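Ankyrin repeat and SOCS box protein 11 (Homo sapiens, PDB 4UUC) recognises substrates such as BIK, DIRAS2 and RPN1 for a cullin-5-RING E3 ubiquitin ligase, here as its ankyrin repeat domain alone. Local coordinates at residues W166-H172 / N192-A198; A159-H163 / L186-N192; A103-H107 / D129-P133; I106-K111 / G136-A142. One frame throughout, in Å; residues are numbered along the deposited sequence. Where two conformers were deposited one is given.

The four contacts lie in the fourth to sixth ankyrin repeats. Interactions 3 and 4, centres 7 Å apart, share I106 and H107: in one, the first helix of a repeat meets the loop that follows the same repeat, and in the other it packs on the next repeat. Interaction 1 repeats the pattern of interaction 3 in the sixth repeat; interaction 2, sharing N192 with it (centres 10 Å apart), sets the turn closing the fifth repeat against the end of the sixth repeat's second helix. Hydrogen bonds bridge the pairs: D168 OD2 to Y140 OH, 2.6 Å, links interactions 1 and 4, H163 O to T137 OG1, 2.7 Å, interactions 2 and 4, and S160 N to D129 OD1, 2.9 Å, interactions 2 and 3.

Interaction 1: residues W166-H172 / N192-A198; sequences WLDTPLH and NLKRRNA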
loop_
_atom_site.group_PDB
_atom_site.type_symbol
_atom_site.label_atom_id
_atom_site.label_comp_id
_atom_site.label_asym_id
_atom_site.label_seq_id
_atom_site.Cartn_x
_atom_site.Cartn_y
_atom_site.Cartn_z
ATOM N N TRP A 166 14.832 4.910 7.001
ATOM C CA TRP A 166 15.986 5.149 7.869
ATOM C C TRP A 166 16.123 6.656 8.150
ATOM O O TRP A 166 15.300 7.206 8.877
ATOM C CB TRP A 166 17.276 4.554 7.282
ATOM C CG TRP A 166 18.401 4.551 8.305
ATOM C CD1 TRP A 166 18.319 4.138 9.604
ATOM C CD2 TRP A 166 19.750 5.006 8.117
ATOM N NE1 TRP A 166 19.527 4.303 10.234
ATOM C CE2 TRP A 166 20.423 4.832 9.344
ATOM C CE3 TRP A 166 20.452 5.538 7.030
ATOM C CZ2 TRP A 166 21.762 5.173 9.516
ATOM C CZ3 TRP A 166 21.784 5.876 7.204
ATOM C CH2 TRP A 166 22.422 5.695 8.438
ATOM N N LEU A 167 17.132 7.325 7.593
ATOM C CA LEU A 167 17.359 8.743 7.906
ATOM C C LEU A 167 16.583 9.707 7.000
ATOM O O LEU A 167 16.563 10.916 7.250
ATOM C CB LEU A 167 18.848 9.078 7.826
ATOM C CG LEU A 167 19.749 8.587 8.966
ATOM C CD1 LEU A 167 21.161 9.095 8.742
ATOM C CD2 LEU A 167 19.244 9.005 10.338
ATOM N N ASP A 168 15.964 9.183 5.949
ATOM C CA ASP A 168 15.137 9.998 5.062
ATOM C C ASP A 168 13.732 10.089 5.662
ATOM O O ASP A 168 12.980 9.113 5.663
ATOM C CB ASP A 168 15.102 9.395 3.653
ATOM C CG ASP A 168 15.018 10.451 2.557
ATOM O OD1 ASP A 168 15.824 11.403 2.567
ATOM O OD2 ASP A 168 14.153 10.316 1.670
ATOM N N THR A 169 13.392 11.251 6.209
ATOM C CA THR A 169 12.093 11.439 6.839
ATOM C C THR A 169 11.022 11.641 5.763
ATOM O O THR A 169 11.347 11.918 4.610
ATOM C CB THR A 169 12.086 12.650 7.803
ATOM O OG1 THR A 169 12.102 13.870 7.052
ATOM C CG2 THR A 169 13.289 12.615 8.746
ATOM N N PRO A 170 9.741 11.489 6.135
ATOM C CA PRO A 170 8.647 11.805 5.210
ATOM C C PRO A 170 8.751 13.215 4.638
ATOM O O PRO A 170 8.375 13.434 3.485
ATOM C CB PRO A 170 7.404 11.648 6.085
ATOM C CG PRO A 170 7.795 10.624 7.086
ATOM C CD PRO A 170 9.237 10.916 7.395
ATOM N N LEU A 171 9.264 14.156 5.426
ATOM C CA LEU A 171 9.426 15.526 4.952
ATOM C C LEU A 171 10.498 15.601 3.861
ATOM O O LEU A 171 10.350 16.349 2.898
ATOM C CB LEU A 171 9.781 16.464 6.108
ATOM C CG LEU A 171 9.807 17.958 5.767
ATOM C CD1 LEU A 171 8.397 18.494 5.509
ATOM C CD2 LEU A 171 10.486 18.746 6.869
ATOM N N HIS A 172 11.575 14.830 4.009
ATOM C CA HIS A 172 12.598 14.765 2.967
ATOM C C HIS A 172 11.996 14.257 1.665
ATOM O O HIS A 172 12.263 14.803 0.596
ATOM C CB HIS A 172 13.765 13.859 3.378
ATOM C CG HIS A 172 14.694 14.476 4.374
ATOM N ND1 HIS A 172 14.768 14.053 5.683
ATOM C CD2 HIS A 172 15.594 15.480 4.253
ATOM C CE1 HIS A 172 15.667 14.774 6.328
ATOM N NE2 HIS A 172 16.182 15.647 5.483
ATOM N N ASN A 192 10.328 17.739 11.939
ATOM C CA ASN A 192 11.571 18.462 12.183
ATOM C C ASN A 192 12.153 18.979 10.872
ATOM O O ASN A 192 12.691 18.209 10.077
ATOM C CB ASN A 192 12.575 17.551 12.895
ATOM C CG ASN A 192 13.813 18.294 13.366
ATOM O OD1 ASN A 192 14.312 19.195 12.693
ATOM N ND2 ASN A 192 14.316 17.910 14.531
ATOM N N LEU A 193 12.052 20.286 10.647
ATOM C CA LEU A 193 12.464 20.867 9.370
ATOM C C LEU A 193 13.976 21.010 9.232
ATOM O O LEU A 193 14.475 21.274 8.139
ATOM C CB LEU A 193 11.805 22.240 9.175
ATOM C CG LEU A 193 10.472 22.239 8.415
ATOM C CD1 LEU A 193 9.379 21.561 9.231
ATOM C CD2 LEU A 193 10.057 23.651 8.023
ATOM N N LYS A 194 14.705 20.830 10.328
ATOM C CA LYS A 194 16.144 21.080 10.324
ATOM C C LYS A 194 16.982 19.813 10.129
ATOM O O LYS A 194 18.084 19.879 9.581
ATOM C CB LYS A 194 16.551 21.776 11.627
ATOM C CG LYS A 194 15.904 23.147 11.830
ATOM C CD LYS A 194 16.455 24.190 10.864
ATOM C CE LYS A 194 15.699 25.513 10.966
ATOM N NZ LYS A 194 15.904 26.211 12.266
ATOM N N ARG A 195 16.472 18.658 10.550
ATOM C CA ARG A 195 17.315 17.464 10.588
ATOM C C ARG A 195 17.728 17.002 9.192
ATOM O O ARG A 195 16.979 17.135 8.217
ATOM C CB ARG A 195 16.620 16.325 11.336
ATOM C CG ARG A 195 15.324 15.853 10.735
ATOM C CD ARG A 195 14.802 14.649 11.500
ATOM N NE ARG A 195 15.608 13.458 11.251
ATOM C CZ ARG A 195 15.396 12.274 11.817
ATOM N NH1 ARG A 195 14.404 12.113 12.685
ATOM N NH2 ARG A 195 16.183 11.250 11.518
ATOM N N ARG A 196 18.941 16.467 9.114
ATOM C CA ARG A 196 19.544 16.076 7.848
ATOM C C ARG A 196 19.482 14.567 7.652
ATOM O O ARG A 196 19.450 13.809 8.625
ATOM C CB ARG A 196 20.992 16.569 7.789
ATOM C CG ARG A 196 21.115 18.062 8.057
ATOM C CD ARG A 196 22.534 18.579 7.887
ATOM N NE ARG A 196 22.556 20.041 7.859
ATOM C CZ ARG A 196 22.328 20.779 6.774
ATOM N NH1 ARG A 196 22.067 20.201 5.608
ATOM N NH2 ARG A 196 22.363 22.102 6.852
ATOM N N ASN A 197 19.462 14.146 6.389
ATOM C CA ASN A 197 19.381 12.730 6.045
ATOM C C ASN A 197 20.760 12.122 5.786
ATOM O O ASN A 197 21.781 12.716 6.128
ATOM C CB ASN A 197 18.461 12.532 4.829
ATOM C CG ASN A 197 19.034 13.103 3.532
ATOM O OD1 ASN A 197 20.155 13.608 3.485
ATOM N ND2 ASN A 197 18.245 13.019 2.466
ATOM N N ALA A 198 20.784 10.944 5.170
ATOM C CA ALA A 198 22.027 10.198 4.973
ATOM C C ALA A 198 22.979 10.885 3.992
ATOM O O ALA A 198 24.176 10.597 3.977
ATOM C CB ALA A 198 21.714 8.789 4.494
HETATM O O HOH W 1 17.384 12.416 9.370
HETATM O O HOH W 2 12.750 16.090 8.654
#
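The H172 ring is the central bump of this contact. It projects from the first turn of helix 170-175 into a hollow lined by the backbone of R195-N197, with N197 CB over one face, 3.9 Å from the ring centroid in a CH-pi contact, and R195 O near the plane at its edge, 3.2 Å from H172 NE2. Beyond it N197 reaches back to the start of 166-172, where N197 ND2 donates to D168 OD1 (2.9 Å); the other carboxylate oxygen of D168 serves Y140 and R176. T169-P170-L171-H172 is the TPLH signature that opens the first helix of an ankyrin repeat: T169 OG1 caps it, accepting from H172 N at 3.2 Å, while T169 N donates back to H172 ND1 at 3.2 Å, a capping box. R195 lies across this helix start, its guanidinium face on T169 CG2 (3.5 Å from R195 NE) and its edge by L167 CD2. Water 1 fills the gap beside it, bonded to L167 O, R195 NH2 and R196 O, and water 2 joins T169 OG1 to N192 O. At one end L171 CD2 abuts L193 CG at 3.8 Å, where N192 OD1 closes an Asx turn onto K194 N. At the other, A198 CB sits 4.3 Å from L167 CD1 and 4.0 Å from W166 CZ3.

Interaction 2: residues A159-H163 / L186-N192; sequences ASVDH and LTDYGAN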
loop_
_atom_site.group_PDB
_atom_site.type_symbol
_atom_site.label_atom_id
_atom_site.label_comp_id
_atom_site.label_asym_id
_atom_site.label_seq_id
_atom_site.Cartn_x
_atom_site.Cartn_y
_atom_site.Cartn_z
ATOM N N ALA A 159 0.436 8.381 13.141
ATOM C CA ALA A 159 1.679 7.969 12.498
ATOM C C ALA A 159 2.839 8.862 12.935
ATOM O O ALA A 159 2.692 10.082 13.011
ATOM C CB ALA A 159 1.525 8.006 10.984
ATOM N N SER A 160 3.985 8.255 13.234
ATOM C CA SER A 160 5.168 9.009 13.636
ATOM C C SER A 160 5.644 9.897 12.491
ATOM O O SER A 160 6.087 9.404 11.452
ATOM C CB SER A 160 6.288 8.066 14.073
ATOM O OG SER A 160 7.428 8.794 14.491
ATOM N N VAL A 161 5.559 11.208 12.694
ATOM C CA VAL A 161 5.789 12.169 11.622
ATOM C C VAL A 161 7.194 12.104 11.021
ATOM O O VAL A 161 7.359 12.347 9.826
ATOM C CB VAL A 161 5.506 13.616 12.113
ATOM C CG1 VAL A 161 6.523 14.052 13.161
ATOM C CG2 VAL A 161 5.485 14.588 10.941
ATOM N N ASP A 162 8.197 11.765 11.830
ATOM C CA ASP A 162 9.584 11.772 11.368
ATOM C C ASP A 162 10.094 10.384 10.958
ATOM O O ASP A 162 11.230 10.248 10.509
ATOM C CB ASP A 162 10.505 12.348 12.449
ATOM C CG ASP A 162 10.341 13.852 12.627
ATOM O OD1 ASP A 162 10.193 14.572 11.611
ATOM O OD2 ASP A 162 10.367 14.317 13.787
ATOM N N HIS A 163 9.258 9.360 11.100
ATOM C CA HIS A 163 9.659 7.995 10.767
ATOM C C HIS A 163 9.452 7.718 9.277
ATOM O O HIS A 163 8.315 7.668 8.803
ATOM C CB HIS A 163 8.867 6.998 11.613
ATOM C CG HIS A 163 9.419 5.606 11.592
ATOM N ND1 HIS A 163 8.964 4.614 12.434
ATOM C CD2 HIS A 163 10.383 5.037 10.828
ATOM C CE1 HIS A 163 9.622 3.495 12.190
ATOM N NE2 HIS A 163 10.491 3.725 11.221
ATOM N N LEU A 186 2.665 17.891 7.253
ATOM C CA LEU A 186 3.769 17.342 8.034
ATOM C C LEU A 186 4.257 18.337 9.086
ATOM O O LEU A 186 4.466 17.982 10.249
ATOM C CB LEU A 186 4.938 16.948 7.127
ATOM C CG LEU A 186 4.749 15.716 6.243
ATOM C CD1 LEU A 186 5.968 15.543 5.346
ATOM C CD2 LEU A 186 4.516 14.466 7.073
ATOM N N THR A 187 4.455 19.579 8.665
ATOM C CA THR A 187 4.915 20.621 9.569
ATOM C C THR A 187 3.905 20.847 10.696
ATOM O O THR A 187 4.288 20.973 11.863
ATOM C CB THR A 187 5.155 21.940 8.820
ATOM O OG1 THR A 187 6.118 21.730 7.781
ATOM C CG2 THR A 187 5.667 23.014 9.772
ATOM N N ASP A 188 2.620 20.886 10.347
ATOM C CA ASP A 188 1.562 21.073 11.342
ATOM C C ASP A 188 1.572 19.969 12.399
ATOM O O ASP A 188 1.172 20.196 13.543
ATOM C CB ASP A 188 0.179 21.108 10.686
ATOM C CG ASP A 188 -0.075 22.379 9.892
ATOM O OD1 ASP A 188 0.655 23.377 10.074
ATOM O OD2 ASP A 188 -1.029 22.377 9.087
ATOM N N TYR A 189 2.018 18.776 12.007
ATOM C CA TYR A 189 2.057 17.625 12.904
ATOM C C TYR A 189 3.445 17.402 13.510
ATOM O O TYR A 189 3.738 16.330 14.041
ATOM C CB TYR A 189 1.589 16.368 12.166
ATOM C CG TYR A 189 0.095 16.176 12.220
ATOM C CD1 TYR A 189 -0.737 16.761 11.278
ATOM C CD2 TYR A 189 -0.487 15.417 13.227
ATOM C CE1 TYR A 189 -2.105 16.592 11.328
ATOM C CE2 TYR A 189 -1.856 15.243 13.286
ATOM C CZ TYR A 189 -2.658 15.830 12.338
ATOM O OH TYR A 189 -4.018 15.655 12.398
ATOM N N GLY A 190 4.292 18.424 13.433
ATOM C CA GLY A 190 5.518 18.465 14.212
ATOM C C GLY A 190 6.775 17.950 13.539
ATOM O O GLY A 190 7.740 17.599 14.221
ATOM N N ALA A 191 6.784 17.909 12.211
ATOM C CA ALA A 191 7.967 17.464 11.487
ATOM C C ALA A 191 9.161 18.357 11.806
ATOM O O ALA A 191 9.022 19.574 11.943
ATOM C CB ALA A 191 7.706 17.451 9.998
ATOM N N ASN A 192 10.328 17.739 11.939
ATOM C CA ASN A 192 11.571 18.462 12.183
ATOM C C ASN A 192 12.153 18.979 10.872
ATOM O O ASN A 192 12.691 18.209 10.077
ATOM C CB ASN A 192 12.575 17.551 12.895
ATOM C CG ASN A 192 13.813 18.294 13.366
ATOM O OD1 ASN A 192 14.312 19.195 12.693
ATOM N ND2 ASN A 192 14.316 17.910 14.531
#
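Segment 159-163 enters from the end of the fifth repeat, with S160 N held by D129 of the repeat before, and turns at S160: the H163 N to S160 O bond, 3.2 Å, closes a type I beta turn with V161 and D162 at its corners. V161 comes first across the gap and is the apolar plug of the contact. V161 CA lies 5.7 Å from A191 CA. With chi1 near +60° the two V161 methyls settle into the end of helix 180-188: V161 CG2 is 3.7 Å from A191 CB, 4.0 Å from L186 CD2 and 3.6 Å from L186 O, while V161 CG1 lies 3.7 Å from Y189 O. The hollow it fills is made by a Schellman motif, in which A191 N returns to L186 O and G190 N to T187 O, both at 3.0 Å, with G190 as the C-prime residue at phi 94°. Such a glycine-containing end to the second helix is a recurring feature of ankyrin repeats, and here it sends the chain on past the turn that closes the preceding repeat. D162 follows, its side chain in the m rotamer swinging to the backbone beyond the helix, where D162 OD1 accepts from N192 N at 3.2 Å and nearly straight (173°). H163 turns away, NE2 bonding to E131 and O to T137, the N-cap of helix 138-144.

Interaction 3: residues A103-H107 / D129-P133; sequences ASPIH and DHEVP
This is a histidine-centred contact within the fourth ankyrin repeat, between the start of helix 105-111 and the extended loop that leads to the next repeat. S104, at the N-cap position (phi/psi -84/120°, chi1 t), is followed by helical P105-H107; residues 130-132 are extended, with phi -66 to -92° and psi 105 to 128°. The CA atoms of S104 and V132 are 7.8 Å apart. H107 (chi1 m, chi2 78°) projects its ring at the loop, and H107 NE2 makes a weak hydrogen bond to H130 O at 2.9 Å. S104-P105-I106-H107 occupies the place of the ankyrin TPLH tetrapeptide, with S104 OG 2.6 Å from H107 ND1 in a hydrogen bond. V132 CG2 (chi1 t) lies over the H107 face, 3.7 Å from its centroid, and 3.9 Å from S104 CB. The H130 ring (chi1 t) receives the H107 edge in an offset edge-to-face pair, centroids 5.5 Å apart and planes at 77°. Water 3 bridges S104 OG (2.7 Å) and H130 ND1 (2.9 Å).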
loop_
_atom_site.group_PDB
_atom_site.type_symbol
_atom_site.label_atom_id
_atom_site.label_comp_id
_atom_site.label_asym_id
_atom_site.label_seq_id
_atom_site.Cartn_x
_atom_site.Cartn_y
_atom_site.Cartn_z
ATOM N N ALA A 103 5.647 -9.316 -0.073
ATOM C CA ALA A 103 5.273 -7.964 -0.477
ATOM C C ALA A 103 4.228 -7.394 0.481
ATOM O O ALA A 103 3.276 -8.078 0.842
ATOM C CB ALA A 103 4.759 -7.966 -1.901
ATOM N N SER A 104 4.423 -6.144 0.901
ATOM C CA SER A 104 3.574 -5.515 1.912
ATOM C C SER A 104 2.307 -4.919 1.302
ATOM O O SER A 104 2.396 -4.043 0.448
ATOM C CB SER A 104 4.344 -4.412 2.645
ATOM O OG SER A 104 3.502 -3.726 3.552
ATOM N N PRO A 105 1.126 -5.384 1.747
ATOM C CA PRO A 105 -0.117 -4.837 1.190
ATOM C C PRO A 105 -0.329 -3.350 1.465
ATOM O O PRO A 105 -0.706 -2.625 0.539
ATOM C CB PRO A 105 -1.203 -5.672 1.878
ATOM C CG PRO A 105 -0.528 -6.959 2.216
ATOM C CD PRO A 105 0.870 -6.572 2.584
ATOM N N ILE A 106 -0.105 -2.893 2.695
ATOM C CA ILE A 106 -0.433 -1.506 3.021
ATOM C C ILE A 106 0.456 -0.522 2.250
ATOM O O ILE A 106 -0.018 0.533 1.828
ATOM C CB ILE A 106 -0.337 -1.224 4.545
ATOM C CG1 ILE A 106 -1.035 0.101 4.873
ATOM C CG2 ILE A 106 1.113 -1.231 5.033
ATOM C CD1 ILE A 106 -1.101 0.423 6.355
ATOM N N HIS A 107 1.723 -0.868 2.030
ATOM C CA HIS A 107 2.626 0.037 1.321
ATOM C C HIS A 107 2.234 0.190 -0.147
ATOM O O HIS A 107 2.349 1.278 -0.712
ATOM C CB HIS A 107 4.073 -0.443 1.444
ATOM C CG HIS A 107 4.615 -0.339 2.834
ATOM N ND1 HIS A 107 4.301 -1.247 3.823
ATOM C CD2 HIS A 107 5.421 0.583 3.413
ATOM C CE1 HIS A 107 4.901 -0.895 4.946
ATOM N NE2 HIS A 107 5.589 0.210 4.723
ATOM N N ASP A 129 3.290 2.377 11.726
ATOM C CA ASP A 129 4.671 2.806 11.506
ATOM C C ASP A 129 5.550 1.680 10.962
ATOM O O ASP A 129 6.759 1.676 11.183
ATOM C CB ASP A 129 5.287 3.334 12.809
ATOM C CG ASP A 129 4.580 4.563 13.342
ATOM O OD1 ASP A 129 4.268 5.477 12.547
ATOM O OD2 ASP A 129 4.334 4.615 14.566
ATOM N N HIS A 130 4.951 0.729 10.252
ATOM C CA HIS A 130 5.703 -0.405 9.725
ATOM C C HIS A 130 6.707 0.033 8.663
ATOM O O HIS A 130 6.319 0.371 7.546
ATOM C CB HIS A 130 4.757 -1.452 9.132
ATOM C CG HIS A 130 5.455 -2.676 8.624
ATOM N ND1 HIS A 130 4.897 -3.518 7.685
ATOM C CD2 HIS A 130 6.666 -3.202 8.928
ATOM C CE1 HIS A 130 5.734 -4.509 7.433
ATOM N NE2 HIS A 130 6.815 -4.341 8.174
ATOM N N GLU A 131 7.995 0.019 9.005
ATOM C CA GLU A 131 9.025 0.392 8.038
ATOM C C GLU A 131 9.546 -0.827 7.292
ATOM O O GLU A 131 10.316 -1.611 7.838
ATOM C CB GLU A 131 10.200 1.112 8.707
ATOM C CG GLU A 131 11.268 1.553 7.689
ATOM C CD GLU A 131 12.433 2.318 8.299
ATOM O OE1 GLU A 131 12.386 2.643 9.504
ATOM O OE2 GLU A 131 13.401 2.597 7.560
ATOM N N VAL A 132 9.127 -0.976 6.041
ATOM C CA VAL A 132 9.694 -1.994 5.165
ATOM C C VAL A 132 11.065 -1.507 4.706
ATOM O O VAL A 132 11.191 -0.379 4.228
ATOM C CB VAL A 132 8.781 -2.280 3.954
ATOM C CG1 VAL A 132 9.494 -3.153 2.925
ATOM C CG2 VAL A 132 7.505 -2.952 4.420
ATOM N N PRO A 133 12.106 -2.340 4.870
ATOM C CA PRO A 133 13.447 -1.893 4.471
ATOM C C PRO A 133 13.494 -1.340 3.050
ATOM O O PRO A 133 12.972 -1.963 2.126
ATOM C CB PRO A 133 14.290 -3.168 4.594
ATOM C CG PRO A 133 13.610 -3.952 5.662
ATOM C CD PRO A 133 12.137 -3.688 5.471
HETATM O O HOH W 3 2.693 -4.356 6.056
#

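Interaction 4: residues I106-K111 / G136-A142; sequences IHEAVK and GTPLYVA
V110 and V141, both with chi1 t, form the apolar centre, V110 CG1 standing 3.9 Å from V141 CG1. V110 CG1 also meets A142 CB at 3.5 Å and P138 O at 3.5 Å, while V110 CG2 lies 4.3 Å from P138 CB. Around this core the helical segments 106-111 and 138-142 run nearly side by side, axes 8.6 Å apart at closest approach and crossing at -25°, with CA pairs H107-P138 (5.6 Å), V110-A142 (5.7 Å) and K111-V141 (5.9 Å) in register. V141 CG1 rests against helix 105-111, 3.6 Å from H107 O and 3.5 Å from K111 N. I106 CD1 touches P138 CG at 4.2 Å. Farther out, the H107 ring (chi1 m, chi2 78°), held at ND1 by S104, takes P138 CG over one face, and H107 NE2 is shared between weak hydrogen bonds to G136 O, at 2.9 Å, and H130 O. G136 has phi/psi 98/-171°; after it T137 (chi1 p) caps helix 138-144, T137 OG1 accepting from Y140 N at 3.2 Å and bonding also to H163 O. Near-parallel stacking of first helices from successive repeats, here the fourth and fifth, is the hallmark of the ankyrin solenoid.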
loop_
_atom_site.group_PDB
_atom_site.type_symbol
_atom_site.label_atom_id
_atom_site.label_comp_id
_atom_site.label_asym_id
_atom_site.label_seq_id
_atom_site.Cartn_x
_atom_site.Cartn_y
_atom_site.Cartn_z
ATOM N N ILE A 106 -0.105 -2.893 2.695
ATOM C CA ILE A 106 -0.433 -1.506 3.021
ATOM C C ILE A 106 0.456 -0.522 2.250
ATOM O O ILE A 106 -0.018 0.533 1.828
ATOM C CB ILE A 106 -0.337 -1.224 4.545
ATOM C CG1 ILE A 106 -1.035 0.101 4.873
ATOM C CG2 ILE A 106 1.113 -1.231 5.033
ATOM C CD1 ILE A 106 -1.101 0.423 6.355
ATOM N N HIS A 107 1.723 -0.868 2.030
ATOM C CA HIS A 107 2.626 0.037 1.321
ATOM C C HIS A 107 2.234 0.190 -0.147
ATOM O O HIS A 107 2.349 1.278 -0.712
ATOM C CB HIS A 107 4.073 -0.443 1.444
ATOM C CG HIS A 107 4.615 -0.339 2.834
ATOM N ND1 HIS A 107 4.301 -1.247 3.823
ATOM C CD2 HIS A 107 5.421 0.583 3.413
ATOM C CE1 HIS A 107 4.901 -0.895 4.946
ATOM N NE2 HIS A 107 5.589 0.210 4.723
ATOM N N GLU A 108 1.749 -0.886 -0.758
ATOM C CA GLU A 108 1.272 -0.809 -2.136
ATOM C C GLU A 108 -0.032 -0.017 -2.207
ATOM O O GLU A 108 -0.224 0.796 -3.118
ATOM C CB GLU A 108 1.074 -2.205 -2.723
ATOM C CG GLU A 108 0.734 -2.209 -4.210
ATOM C CD GLU A 108 1.863 -1.686 -5.085
ATOM O OE1 GLU A 108 3.034 -1.727 -4.647
ATOM O OE2 GLU A 108 1.577 -1.235 -6.215
ATOM N N ALA A 109 -0.926 -0.250 -1.251
ATOM C CA ALA A 109 -2.186 0.495 -1.206
ATOM C C ALA A 109 -1.919 1.995 -1.132
ATOM O O ALA A 109 -2.522 2.778 -1.875
ATOM C CB ALA A 109 -3.033 0.051 -0.027
ATOM N N VAL A 110 -1.019 2.393 -0.237
ATOM C CA VAL A 110 -0.697 3.809 -0.061
ATOM C C VAL A 110 -0.055 4.373 -1.323
ATOM O O VAL A 110 -0.439 5.443 -1.784
ATOM C CB VAL A 110 0.239 4.037 1.143
ATOM C CG1 VAL A 110 0.714 5.490 1.200
ATOM C CG2 VAL A 110 -0.471 3.665 2.433
ATOM N N LYS A 111 0.912 3.652 -1.884
ATOM C CA LYS A 111 1.562 4.081 -3.121
ATOM C C LYS A 111 0.538 4.447 -4.200
ATOM O O LYS A 111 0.681 5.464 -4.886
ATOM C CB LYS A 111 2.498 2.986 -3.638
ATOM C CG LYS A 111 3.127 3.289 -4.992
ATOM C CD LYS A 111 4.123 2.200 -5.383
ATOM C CE LYS A 111 4.725 2.452 -6.753
ATOM N NZ LYS A 111 5.788 1.457 -7.076
ATOM N N GLY A 136 10.330 2.214 3.341
ATOM C CA GLY A 136 9.940 3.173 4.356
ATOM C C GLY A 136 8.624 2.821 5.013
ATOM O O GLY A 136 8.079 1.734 4.820
ATOM N N THR A 137 8.126 3.756 5.813
ATOM C CA THR A 137 6.846 3.629 6.482
ATOM C C THR A 137 5.705 3.972 5.528
ATOM O O THR A 137 5.939 4.539 4.457
ATOM C CB THR A 137 6.763 4.573 7.678
ATOM O OG1 THR A 137 6.965 5.907 7.204
ATOM C CG2 THR A 137 7.824 4.235 8.729
ATOM N N PRO A 138 4.462 3.650 5.916
ATOM C CA PRO A 138 3.327 4.072 5.091
ATOM C C PRO A 138 3.290 5.586 4.867
ATOM O O PRO A 138 2.980 6.031 3.762
ATOM C CB PRO A 138 2.116 3.594 5.898
ATOM C CG PRO A 138 2.630 2.413 6.663
ATOM C CD PRO A 138 4.039 2.769 7.021
ATOM N N LEU A 139 3.611 6.368 5.892
ATOM C CA LEU A 139 3.617 7.819 5.745
ATOM C C LEU A 139 4.667 8.254 4.724
ATOM O O LEU A 139 4.423 9.146 3.912
ATOM C CB LEU A 139 3.875 8.503 7.090
ATOM C CG LEU A 139 3.923 10.031 7.051
ATOM C CD1 LEU A 139 2.605 10.619 6.559
ATOM C CD2 LEU A 139 4.273 10.566 8.436
ATOM N N TYR A 140 5.832 7.621 4.769
ATOM C CA TYR A 140 6.908 7.932 3.835
ATOM C C TYR A 140 6.492 7.658 2.386
ATOM O O TYR A 140 6.768 8.457 1.490
ATOM C CB TYR A 140 8.152 7.118 4.189
ATOM C CG TYR A 140 9.360 7.443 3.353
ATOM C CD1 TYR A 140 10.201 8.495 3.689
ATOM C CD2 TYR A 140 9.672 6.688 2.233
ATOM C CE1 TYR A 140 11.315 8.789 2.925
ATOM C CE2 TYR A 140 10.776 6.973 1.466
ATOM C CZ TYR A 140 11.596 8.021 1.809
ATOM O OH TYR A 140 12.692 8.293 1.027
ATOM N N VAL A 141 5.836 6.524 2.166
ATOM C CA VAL A 141 5.331 6.173 0.846
ATOM C C VAL A 141 4.291 7.197 0.393
ATOM O O VAL A 141 4.328 7.658 -0.746
ATOM C CB VAL A 141 4.719 4.753 0.841
ATOM C CG1 VAL A 141 4.061 4.441 -0.504
ATOM C CG2 VAL A 141 5.793 3.715 1.163
ATOM N N ALA A 142 3.370 7.543 1.289
ATOM C CA ALA A 142 2.334 8.529 0.990
ATOM C C ALA A 142 2.944 9.853 0.529
ATOM O O ALA A 142 2.455 10.480 -0.414
ATOM C CB ALA A 142 1.446 8.753 2.215
#